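Local coordinates for protein restriction endonuclease EcoP15I, modification subunit (Escherichia coli, PDB 4ZCF) that methylates an adenine in one strand of the 5'-CAGCAG-3' recognition site, using S-adenosyl-L-methionine, and joins the Res subunit for DNA restriction, at residues S93-V105 with T460-P472. Sequence-based numbering, arbitrary orientation.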
loop_
_atom_site.group_PDB
_atom_site.type_symbol
_atom_site.label_atom_id
_atom_site.label_comp_id
_atom_site.label_asym_id
_atom_site.label_seq_id
_atom_site.Cartn_x
_atom_site.Cartn_y
_atom_site.Cartn_z
ATOM N N SER A 93 5.395 -28.292 15.391
ATOM C CA SER A 93 5.540 -26.854 15.457
ATOM C C SER A 93 4.969 -26.099 14.280
ATOM O O SER A 93 5.117 -26.509 13.115
ATOM C CB SER A 93 6.971 -26.439 15.755
ATOM O OG SER A 93 6.953 -25.118 16.268
ATOM N N GLN A 94 4.294 -24.981 14.621
ATOM C CA GLN A 94 3.672 -24.080 13.666
ATOM C C GLN A 94 4.640 -23.033 13.142
ATOM O O GLN A 94 4.298 -22.326 12.204
ATOM C CB GLN A 94 2.407 -23.445 14.260
ATOM C CG GLN A 94 1.173 -24.336 14.062
ATOM C CD GLN A 94 -0.119 -23.570 13.853
ATOM O OE1 GLN A 94 -0.725 -23.621 12.773
ATOM N NE2 GLN A 94 -0.591 -22.874 14.892
ATOM N N HIS A 95 5.870 -22.995 13.689
ATOM C CA HIS A 95 6.911 -22.028 13.370
ATOM C C HIS A 95 7.950 -22.540 12.378
ATOM O O HIS A 95 8.400 -23.680 12.490
ATOM C CB HIS A 95 7.579 -21.533 14.658
ATOM C CG HIS A 95 6.612 -21.023 15.679
ATOM N ND1 HIS A 95 5.976 -19.810 15.527
ATOM C CD2 HIS A 95 6.150 -21.615 16.803
ATOM C CE1 HIS A 95 5.193 -19.678 16.585
ATOM N NE2 HIS A 95 5.263 -20.739 17.374
ATOM N N LEU A 96 8.368 -21.676 11.421
ATOM C CA LEU A 96 9.351 -22.062 10.398
ATOM C C LEU A 96 10.555 -21.166 10.333
ATOM O O LEU A 96 10.426 -19.965 10.390
ATOM C CB LEU A 96 8.718 -22.135 8.970
ATOM C CG LEU A 96 7.359 -22.817 8.804
ATOM C CD1 LEU A 96 6.719 -22.434 7.497
ATOM C CD2 LEU A 96 7.462 -24.323 8.973
ATOM N N LEU A 97 11.722 -21.760 10.126
ATOM C CA LEU A 97 12.978 -21.076 9.844
ATOM C C LEU A 97 13.516 -21.731 8.544
ATOM O O LEU A 97 13.615 -22.965 8.464
ATOM C CB LEU A 97 13.983 -21.117 11.023
ATOM C CG LEU A 97 15.442 -20.783 10.687
ATOM C CD1 LEU A 97 15.641 -19.297 10.348
ATOM C CD2 LEU A 97 16.368 -21.229 11.792
ATOM N N ILE A 98 13.750 -20.906 7.502
ATOM C CA ILE A 98 14.207 -21.357 6.183
ATOM C C ILE A 98 15.570 -20.809 5.828
ATOM O O ILE A 98 15.824 -19.609 5.985
ATOM C CB ILE A 98 13.170 -21.153 5.057
ATOM C CG1 ILE A 98 11.775 -21.554 5.522
ATOM C CG2 ILE A 98 13.557 -21.961 3.819
ATOM C CD1 ILE A 98 10.737 -20.639 5.075
ATOM N N LYS A 99 16.452 -21.711 5.357
ATOM C CA LYS A 99 17.814 -21.389 4.951
ATOM C C LYS A 99 17.872 -21.263 3.434
ATOM O O LYS A 99 17.408 -22.139 2.716
ATOM C CB LYS A 99 18.797 -22.473 5.439
ATOM C CG LYS A 99 20.271 -22.085 5.291
ATOM C CD LYS A 99 21.139 -23.299 5.001
ATOM C CE LYS A 99 21.533 -24.105 6.212
ATOM N NZ LYS A 99 22.692 -24.989 5.920
ATOM N N GLY A 100 18.479 -20.190 2.974
ATOM C CA GLY A 100 18.668 -19.896 1.564
ATOM C C GLY A 100 18.367 -18.455 1.233
ATOM O O GLY A 100 17.985 -17.670 2.108
ATOM N N ASP A 101 18.559 -18.104 -0.051
ATOM C CA ASP A 101 18.288 -16.784 -0.614
ATOM C C ASP A 101 16.819 -16.528 -0.400
ATOM O O ASP A 101 16.005 -17.391 -0.728
ATOM C CB ASP A 101 18.623 -16.783 -2.111
ATOM C CG ASP A 101 18.350 -15.496 -2.854
ATOM O OD1 ASP A 101 18.740 -14.416 -2.343
ATOM O OD2 ASP A 101 17.818 -15.571 -3.984
ATOM N N ASN A 102 16.485 -15.387 0.238
ATOM C CA ASN A 102 15.109 -14.999 0.566
ATOM C C ASN A 102 14.206 -14.875 -0.666
ATOM O O ASN A 102 13.046 -15.292 -0.590
ATOM C CB ASN A 102 15.078 -13.739 1.443
ATOM C CG ASN A 102 15.921 -12.584 0.937
ATOM O OD1 ASN A 102 16.078 -12.348 -0.266
ATOM N ND2 ASN A 102 16.472 -11.828 1.851
ATOM N N LEU A 103 14.739 -14.347 -1.805
ATOM C CA LEU A 103 13.986 -14.215 -3.064
ATOM C C LEU A 103 13.566 -15.571 -3.593
ATOM O O LEU A 103 12.395 -15.756 -3.970
ATOM C CB LEU A 103 14.784 -13.440 -4.131
ATOM C CG LEU A 103 14.053 -13.131 -5.457
ATOM C CD1 LEU A 103 12.687 -12.493 -5.218
ATOM C CD2 LEU A 103 14.909 -12.286 -6.382
ATOM N N GLU A 104 14.516 -16.531 -3.586
ATOM C CA GLU A 104 14.293 -17.914 -4.006
ATOM C C GLU A 104 13.297 -18.608 -3.053
ATOM O O GLU A 104 12.335 -19.247 -3.511
ATOM C CB GLU A 104 15.639 -18.653 -4.067
ATOM C CG GLU A 104 15.562 -20.011 -4.746
ATOM C CD GLU A 104 15.369 -20.065 -6.251
ATOM O OE1 GLU A 104 15.423 -19.004 -6.915
ATOM O OE2 GLU A 104 15.199 -21.190 -6.769
ATOM N N VAL A 105 13.491 -18.408 -1.728
ATOM C CA VAL A 105 12.595 -18.944 -0.692
ATOM C C VAL A 105 11.153 -18.411 -0.813
ATOM O O VAL A 105 10.221 -19.194 -0.696
ATOM C CB VAL A 105 13.177 -18.822 0.732
ATOM C CG1 VAL A 105 12.150 -19.220 1.774
ATOM C CG2 VAL A 105 14.455 -19.648 0.884
ATOM N N THR A 460 -3.085 -15.610 22.470
ATOM C CA THR A 460 -2.089 -15.281 21.446
ATOM C C THR A 460 -1.428 -16.534 20.876
ATOM O O THR A 460 -0.804 -17.310 21.599
ATOM C CB THR A 460 -1.078 -14.244 21.995
ATOM O OG1 THR A 460 -1.757 -13.015 22.268
ATOM C CG2 THR A 460 0.047 -13.978 21.053
ATOM N N SER A 461 -1.576 -16.711 19.558
ATOM C CA SER A 461 -1.002 -17.827 18.811
ATOM C C SER A 461 -0.665 -17.393 17.390
ATOM O O SER A 461 -1.339 -17.777 16.437
ATOM C CB SER A 461 -1.925 -19.048 18.834
ATOM O OG SER A 461 -3.187 -18.728 18.269
ATOM N N TYR A 462 0.389 -16.583 17.254
ATOM C CA TYR A 462 0.884 -16.194 15.934
ATOM C C TYR A 462 1.824 -17.311 15.474
ATOM O O TYR A 462 2.284 -18.103 16.293
ATOM C CB TYR A 462 1.688 -14.876 15.964
ATOM C CG TYR A 462 1.034 -13.724 16.687
ATOM C CD1 TYR A 462 -0.071 -13.065 16.144
ATOM C CD2 TYR A 462 1.572 -13.222 17.868
ATOM C CE1 TYR A 462 -0.674 -11.994 16.805
ATOM C CE2 TYR A 462 0.999 -12.131 18.515
ATOM C CZ TYR A 462 -0.139 -11.537 17.992
ATOM O OH TYR A 462 -0.717 -10.482 18.643
ATOM N N GLN A 463 2.122 -17.372 14.175
ATOM C CA GLN A 463 3.082 -18.339 13.669
ATOM C C GLN A 463 4.161 -17.529 12.999
ATOM O O GLN A 463 3.870 -16.569 12.289
ATOM C CB GLN A 463 2.443 -19.285 12.656
ATOM C CG GLN A 463 1.117 -19.853 13.105
ATOM C CD GLN A 463 0.301 -20.224 11.909
ATOM O OE1 GLN A 463 0.565 -21.233 11.234
ATOM N NE2 GLN A 463 -0.682 -19.382 11.601
ATOM N N PHE A 464 5.401 -17.865 13.239
ATOM C CA PHE A 464 6.451 -17.121 12.579
ATOM C C PHE A 464 7.039 -17.914 11.418
ATOM O O PHE A 464 7.151 -19.141 11.485
ATOM C CB PHE A 464 7.545 -16.651 13.580
ATOM C CG PHE A 464 8.553 -17.671 14.085
ATOM C CD1 PHE A 464 9.536 -18.188 13.237
ATOM C CD2 PHE A 464 8.593 -18.026 15.431
ATOM C CE1 PHE A 464 10.487 -19.108 13.708
ATOM C CE2 PHE A 464 9.550 -18.939 15.904
ATOM C CZ PHE A 464 10.492 -19.470 15.042
ATOM N N ILE A 465 7.447 -17.199 10.373
ATOM C CA ILE A 465 8.187 -17.737 9.245
ATOM C C ILE A 465 9.310 -16.731 9.087
ATOM O O ILE A 465 9.018 -15.547 8.953
ATOM C CB ILE A 465 7.368 -17.913 7.927
ATOM C CG1 ILE A 465 6.108 -18.751 8.111
ATOM C CG2 ILE A 465 8.239 -18.474 6.803
ATOM C CD1 ILE A 465 5.080 -18.606 6.954
ATOM N N THR A 466 10.579 -17.170 9.226
ATOM C CA THR A 466 11.766 -16.321 9.036
ATOM C C THR A 466 12.767 -16.956 8.084
ATOM O O THR A 466 12.993 -18.160 8.130
ATOM C CB THR A 466 12.421 -15.754 10.338
ATOM O OG1 THR A 466 13.093 -16.791 11.069
ATOM C CG2 THR A 466 11.435 -14.972 11.231
ATOM N N VAL A 467 13.361 -16.126 7.222
ATOM C CA VAL A 467 14.328 -16.539 6.216
ATOM C C VAL A 467 15.701 -15.914 6.478
ATOM O O VAL A 467 15.794 -14.740 6.807
ATOM C CB VAL A 467 13.817 -16.296 4.768
ATOM C CG1 VAL A 467 14.661 -17.084 3.759
ATOM C CG2 VAL A 467 12.335 -16.673 4.638
ATOM N N GLN A 468 16.752 -16.714 6.332
ATOM C CA GLN A 468 18.119 -16.298 6.556
ATOM C C GLN A 468 19.080 -16.990 5.584
ATOM O O GLN A 468 19.101 -18.213 5.491
ATOM C CB GLN A 468 18.505 -16.550 8.040
ATOM C CG GLN A 468 19.899 -16.049 8.465
ATOM C CD GLN A 468 20.197 -14.643 8.027
ATOM O OE1 GLN A 468 19.582 -13.654 8.482
ATOM N NE2 GLN A 468 21.164 -14.531 7.127
ATOM N N LEU A 469 19.870 -16.191 4.858
ATOM C CA LEU A 469 20.886 -16.664 3.915
ATOM C C LEU A 469 22.045 -17.277 4.666
ATOM O O LEU A 469 22.485 -16.730 5.679
ATOM C CB LEU A 469 21.388 -15.500 3.033
ATOM C CG LEU A 469 22.376 -15.844 1.907
ATOM C CD1 LEU A 469 21.755 -16.781 0.867
ATOM C CD2 LEU A 469 22.918 -14.585 1.246
ATOM N N ASP A 470 22.571 -18.384 4.140
ATOM C CA ASP A 470 23.725 -19.102 4.693
ATOM C C ASP A 470 25.076 -18.358 4.398
ATOM O O ASP A 470 26.073 -18.983 4.018
ATOM C CB ASP A 470 23.721 -20.544 4.144
ATOM C CG ASP A 470 24.293 -21.579 5.087
ATOM O OD1 ASP A 470 23.835 -21.639 6.263
ATOM O OD2 ASP A 470 25.150 -22.380 4.637
ATOM N N GLU A 471 25.083 -17.021 4.573
ATOM C CA GLU A 471 26.225 -16.120 4.385
ATOM C C GLU A 471 27.263 -16.396 5.499
ATOM O O GLU A 471 26.906 -16.329 6.676
ATOM C CB GLU A 471 25.733 -14.652 4.427
ATOM C CG GLU A 471 26.797 -13.569 4.326
ATOM C CD GLU A 471 26.391 -12.222 4.909
ATOM O OE1 GLU A 471 27.194 -11.647 5.680
ATOM O OE2 GLU A 471 25.272 -11.746 4.608
ATOM N N PRO A 472 28.535 -16.726 5.158
ATOM C CA PRO A 472 29.519 -17.029 6.213
ATOM C C PRO A 472 29.844 -15.917 7.216
ATOM O O PRO A 472 29.858 -14.736 6.866
ATOM C CB PRO A 472 30.765 -17.462 5.424
ATOM C CG PRO A 472 30.600 -16.852 4.089
ATOM C CD PRO A 472 29.130 -16.906 3.816
#
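Leu96 to Lys99 pair with Ile465 to Gln468 as neighbouring parallel strands, their axes 4.8 Å apart at the closest and 15° from exact alignment. Five backbone hydrogen bonds zip them together, from Leu96 N to Phe464 O at 2.8 Å through to Gly100 N on Gln468 O, the longest at 3.3 Å. Before this ladder starts, a side chain supplies a further bond: the amide of Phe464 gives its N-H to His95 ND1 in a nearly straight bond of 3.1 Å, close to the imidazole plane. ND1 acts as the acceptor here, consistent with its carrying no proton. A first torsion of -53°, with CG anti to the carbonyl carbon, swings the imidazole of His95 to where ND1 meets that amide. His95 CB sits over the centre of the Phe464 ring, a CH-pi contact 3.5 Å from the centroid. The two rings are tilted by 27° and slid so far apart that they barely overlap. Replacing Phe464 by an alanine would probably strip His95 CB of its aromatic cover and leave Phe452 without its ring partner, with the imidazole less firmly placed.

On the sheet face carrying Leu96, Ile98, Ile465 and Val467, Ile98 CD1 lies 3.7 Å from Ile465 CG2, and Val105, from the following helix, rests its CB on Val467 CG1. On the other face, beyond Gln468, Lys99 NZ makes a long salt bridge of 3.6 Å to OD1 of the poorly ordered Asp470, whose OD1 also takes part in a hydrogen bond with Thr486 OG1.

Strand 96-99 is flanked on its other side by strand 508-514, and 461-468 by 434-439, inside the mixed sheet of the Rossmann-like methyltransferase domain. Helix 487-500 covers Leu97 and Gln468, while helix 446-455 packs on His95 and Phe464, with Phe452 edge-to-face against the Phe464 ring.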